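Local coordinates for protein putative phosphohydrolase (Shewanella amazonensis, PDB 3M1T) that is a putative phosphohydrolase with an HDOD domain, possibly involved in signal transduction, whose substrate is not established, at residues Glu130-His138 and Phe191-Gln202. Numbering follows the deposited sequence.
Sequences EAFTCGILH and FTPHLVKGIQFQ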
loop_
_atom_site.group_PDB
_atom_site.type_symbol
_atom_site.label_atom_id
_atom_site.label_comp_id
_atom_site.label_asym_id
_atom_site.label_seq_id
_atom_site.Cartn_x
_atom_site.Cartn_y
_atom_site.Cartn_z
ATOM N N GLU A 130 -0.152 0.949 10.727
ATOM C CA GLU A 130 -0.336 2.103 9.886
ATOM C C GLU A 130 0.570 2.031 8.651
ATOM O O GLU A 130 0.166 2.338 7.516
ATOM C CB GLU A 130 -0.071 3.404 10.693
ATOM C CG GLU A 130 -0.115 4.633 9.867
ATOM C CD GLU A 130 0.586 5.808 10.564
ATOM O OE1 GLU A 130 1.823 5.767 10.891
ATOM O OE2 GLU A 130 -0.141 6.766 10.762
ATOM N N ALA A 131 1.831 1.629 8.857
ATOM C CA ALA A 131 2.759 1.523 7.743
ATOM C C ALA A 131 2.353 0.423 6.785
ATOM O O ALA A 131 2.446 0.578 5.575
ATOM C CB ALA A 131 4.201 1.276 8.277
ATOM N N PHE A 132 1.875 -0.685 7.328
ATOM C CA PHE A 132 1.381 -1.772 6.468
ATOM C C PHE A 132 0.237 -1.236 5.567
ATOM O O PHE A 132 0.214 -1.454 4.338
ATOM C CB PHE A 132 0.901 -2.967 7.308
ATOM C CG PHE A 132 0.499 -4.147 6.472
ATOM C CD1 PHE A 132 -0.763 -4.240 5.924
ATOM C CD2 PHE A 132 1.411 -5.165 6.233
ATOM C CE1 PHE A 132 -1.103 -5.351 5.109
ATOM C CE2 PHE A 132 1.072 -6.295 5.456
ATOM C CZ PHE A 132 -0.172 -6.362 4.887
ATOM N N THR A 133 -0.691 -0.497 6.174
ATOM C CA THR A 133 -1.806 0.013 5.408
ATOM C C THR A 133 -1.389 0.991 4.340
ATOM O O THR A 133 -1.917 1.000 3.238
ATOM C CB THR A 133 -2.902 0.603 6.364
ATOM O OG1 THR A 133 -3.388 -0.452 7.187
ATOM C CG2 THR A 133 -4.081 1.201 5.588
ATOM N N CYS A 134 -0.429 1.843 4.660
ATOM C CA CYS A 134 0.122 2.752 3.696
ATOM C C CYS A 134 0.686 1.967 2.491
ATOM O O CYS A 134 0.437 2.341 1.366
ATOM C CB CYS A 134 1.182 3.615 4.372
ATOM S SG CYS A 134 1.594 5.114 3.435
ATOM N N GLY A 135 1.419 0.882 2.760
ATOM C CA GLY A 135 1.856 0.006 1.714
ATOM C C GLY A 135 0.728 -0.569 0.863
ATOM O O GLY A 135 0.816 -0.538 -0.382
ATOM N N ILE A 136 -0.349 -1.008 1.506
ATOM C CA ILE A 136 -1.509 -1.547 0.770
ATOM C C ILE A 136 -2.042 -0.540 -0.209
ATOM O O ILE A 136 -2.394 -0.895 -1.308
ATOM C CB ILE A 136 -2.628 -1.985 1.720
ATOM C CG1 ILE A 136 -2.151 -3.171 2.523
ATOM C CG2 ILE A 136 -3.968 -2.242 0.952
ATOM C CD1 ILE A 136 -1.654 -4.395 1.679
ATOM N N LEU A 137 -2.047 0.728 0.179
ATOM C CA LEU A 137 -2.677 1.800 -0.616
ATOM C C LEU A 137 -1.731 2.440 -1.635
ATOM O O LEU A 137 -2.175 3.186 -2.508
ATOM C CB LEU A 137 -3.170 2.905 0.309
ATOM C CG LEU A 137 -4.278 2.521 1.257
ATOM C CD1 LEU A 137 -4.551 3.648 2.320
ATOM C CD2 LEU A 137 -5.555 2.130 0.477
ATOM N N HIS A 138 -0.423 2.182 -1.505
ATOM C CA HIS A 138 0.511 3.112 -2.138
ATOM C C HIS A 138 0.509 3.154 -3.650
ATOM O O HIS A 138 0.869 4.196 -4.246
ATOM C CB HIS A 138 1.967 2.851 -1.660
ATOM C CG HIS A 138 2.678 1.810 -2.430
ATOM N ND1 HIS A 138 2.479 0.466 -2.212
ATOM C CD2 HIS A 138 3.650 1.896 -3.393
ATOM C CE1 HIS A 138 3.289 -0.223 -2.996
ATOM N NE2 HIS A 138 3.978 0.626 -3.742
ATOM N N PHE A 191 -9.375 7.465 4.540
ATOM C CA PHE A 191 -8.189 7.130 5.295
ATOM C C PHE A 191 -7.595 8.375 5.936
ATOM O O PHE A 191 -7.917 9.502 5.567
ATOM C CB PHE A 191 -7.167 6.404 4.390
ATOM C CG PHE A 191 -7.615 5.026 4.037
ATOM C CD1 PHE A 191 -7.357 3.983 4.926
ATOM C CD2 PHE A 191 -8.314 4.768 2.880
ATOM C CE1 PHE A 191 -7.790 2.720 4.649
ATOM C CE2 PHE A 191 -8.751 3.476 2.585
ATOM C CZ PHE A 191 -8.489 2.460 3.456
ATOM N N THR A 192 -6.753 8.185 6.933
ATOM C CA THR A 192 -6.227 9.352 7.681
ATOM C C THR A 192 -5.310 10.221 6.895
ATOM O O THR A 192 -4.599 9.767 5.976
ATOM C CB THR A 192 -5.433 8.940 8.912
ATOM O OG1 THR A 192 -4.280 8.192 8.519
ATOM C CG2 THR A 192 -6.265 8.190 9.883
ATOM N N PRO A 193 -5.224 11.500 7.282
ATOM C CA PRO A 193 -4.284 12.388 6.634
ATOM C C PRO A 193 -2.818 11.922 6.659
ATOM O O PRO A 193 -2.114 12.102 5.675
ATOM C CB PRO A 193 -4.420 13.681 7.408
ATOM C CG PRO A 193 -5.788 13.672 7.975
ATOM C CD PRO A 193 -6.136 12.224 8.180
ATOM N N HIS A 194 -2.400 11.239 7.712
ATOM C CA HIS A 194 -1.063 10.678 7.714
ATOM C C HIS A 194 -0.820 9.711 6.554
ATOM O O HIS A 194 0.218 9.739 5.896
ATOM C CB HIS A 194 -0.758 9.909 9.037
ATOM C CG HIS A 194 -0.614 10.775 10.215
ATOM N ND1 HIS A 194 0.138 11.930 10.208
ATOM C CD2 HIS A 194 -1.120 10.653 11.470
ATOM C CE1 HIS A 194 0.039 12.510 11.400
ATOM N NE2 HIS A 194 -0.703 11.742 12.183
ATOM N N LEU A 195 -1.780 8.818 6.351
ATOM C CA LEU A 195 -1.710 7.862 5.271
ATOM C C LEU A 195 -1.655 8.576 3.938
ATOM O O LEU A 195 -0.878 8.244 3.028
ATOM C CB LEU A 195 -2.867 6.863 5.360
ATOM C CG LEU A 195 -2.715 5.841 6.487
ATOM C CD1 LEU A 195 -3.989 5.019 6.625
ATOM C CD2 LEU A 195 -1.567 4.873 6.225
ATOM N N VAL A 196 -2.592 9.515 3.735
ATOM C CA VAL A 196 -2.678 10.288 2.490
ATOM C C VAL A 196 -1.324 10.959 2.166
ATOM O O VAL A 196 -0.840 10.838 1.034
ATOM C CB VAL A 196 -3.824 11.329 2.566
ATOM C CG1 VAL A 196 -3.798 12.265 1.316
ATOM C CG2 VAL A 196 -5.160 10.561 2.746
ATOM N N LYS A 197 -0.737 11.603 3.153
ATOM C CA LYS A 197 0.533 12.334 2.929
ATOM C C LYS A 197 1.667 11.341 2.638
ATOM O O LYS A 197 2.530 11.627 1.778
ATOM C CB LYS A 197 0.841 13.172 4.113
ATOM C CG LYS A 197 2.127 13.999 3.913
ATOM C CD LYS A 197 2.476 14.723 5.210
ATOM C CE LYS A 197 3.657 15.662 5.008
ATOM N NZ LYS A 197 3.971 16.313 6.297
ATOM N N GLY A 198 1.622 10.170 3.261
ATOM C CA GLY A 198 2.655 9.115 2.969
ATOM C C GLY A 198 2.609 8.711 1.524
ATOM O O GLY A 198 3.628 8.707 0.836
ATOM N N ILE A 199 1.401 8.420 1.028
ATOM C CA ILE A 199 1.195 8.058 -0.363
ATOM C C ILE A 199 1.665 9.186 -1.294
ATOM O O ILE A 199 2.365 8.949 -2.279
ATOM C CB ILE A 199 -0.297 7.686 -0.646
ATOM C CG1 ILE A 199 -0.692 6.520 0.258
ATOM C CG2 ILE A 199 -0.484 7.357 -2.130
ATOM C CD1 ILE A 199 -2.238 6.380 0.368
ATOM N N GLN A 200 1.237 10.413 -1.002
ATOM C CA GLN A 200 1.516 11.579 -1.814
ATOM C C GLN A 200 3.021 11.791 -2.060
ATOM O O GLN A 200 3.417 12.075 -3.183
ATOM C CB GLN A 200 0.924 12.813 -1.140
ATOM C CG GLN A 200 1.201 14.076 -1.880
ATOM C CD GLN A 200 0.858 15.329 -1.109
ATOM O OE1 GLN A 200 0.466 15.303 0.097
ATOM N NE2 GLN A 200 1.006 16.457 -1.787
ATOM N N PHE A 201 3.821 11.601 -1.005
ATOM C CA PHE A 201 5.245 11.942 -1.101
ATOM C C PHE A 201 6.141 10.743 -1.309
ATOM O O PHE A 201 7.359 10.876 -1.229
ATOM C CB PHE A 201 5.685 12.740 0.127
ATOM C CG PHE A 201 5.329 14.195 0.052
ATOM C CD1 PHE A 201 6.151 15.080 -0.631
ATOM C CD2 PHE A 201 4.166 14.649 0.631
ATOM C CE1 PHE A 201 5.805 16.404 -0.747
ATOM C CE2 PHE A 201 3.794 15.985 0.519
ATOM C CZ PHE A 201 4.640 16.850 -0.158
ATOM N N GLN A 202 5.578 9.572 -1.640
ATOM C CA GLN A 202 6.380 8.356 -1.757
ATOM C C GLN A 202 7.618 8.465 -2.697
ATOM O O GLN A 202 8.540 7.673 -2.549
ATOM C CB GLN A 202 5.505 7.198 -2.185
ATOM C CG GLN A 202 4.944 7.326 -3.606
ATOM C CD GLN A 202 4.006 6.205 -3.924
ATOM O OE1 GLN A 202 4.387 5.144 -4.424
ATOM N NE2 GLN A 202 2.708 6.398 -3.533
HETATM O O HOH W 1 -2.775 7.081 10.510
#
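The CA atoms of Cys134 and Leu195 are nearest each other across the two helices, 5.7 Å apart, and further along those of His138 and Ile199 are 5.3 Å apart. The axes of 130-137 and 193-200 cross at -51° and come within 9.6 Å. The end of Leu195 reaches 130-137: its CD2 sits 3.5 Å from Cys134 CB and also meets the carbonyl oxygen of Glu130, while CD1 reaches Thr133 CG2. The Cys134 sulfur is anti to its own backbone N (chi1 -162°), and this torsion sets SG beside Gly198, 4.2 Å from Gly198 CA. Leu137 lays CD1 over the centre of one face of the Phe191 ring, a CH-pi contact of 3.8 Å from CD1 to the ring centroid. Its CB packs against Ile199 CD1. Both helices belong to the all-helical HDOD domain, a member of the HD phosphodiesterase clan. Helix 79-94 adds Ile87 against Thr133 and Phe191. At the far end, Gln202 NE2 donates to two carbonyl oxygens, His138 O at 3.0 Å and Ile199 O at 2.9 Å. Both acceptors lie in the amide plane. Lys222 NZ donates to Gln202 OE1, and the three bonds set the orientation of the amide. His138 ND1 donates in the ring plane to Gly135 O, nearly straight (175°), which limits the rotation of the ring. At the other end, a water bridges Glu130 OE2 and Thr192 OG1, the N-cap of helix 193-200.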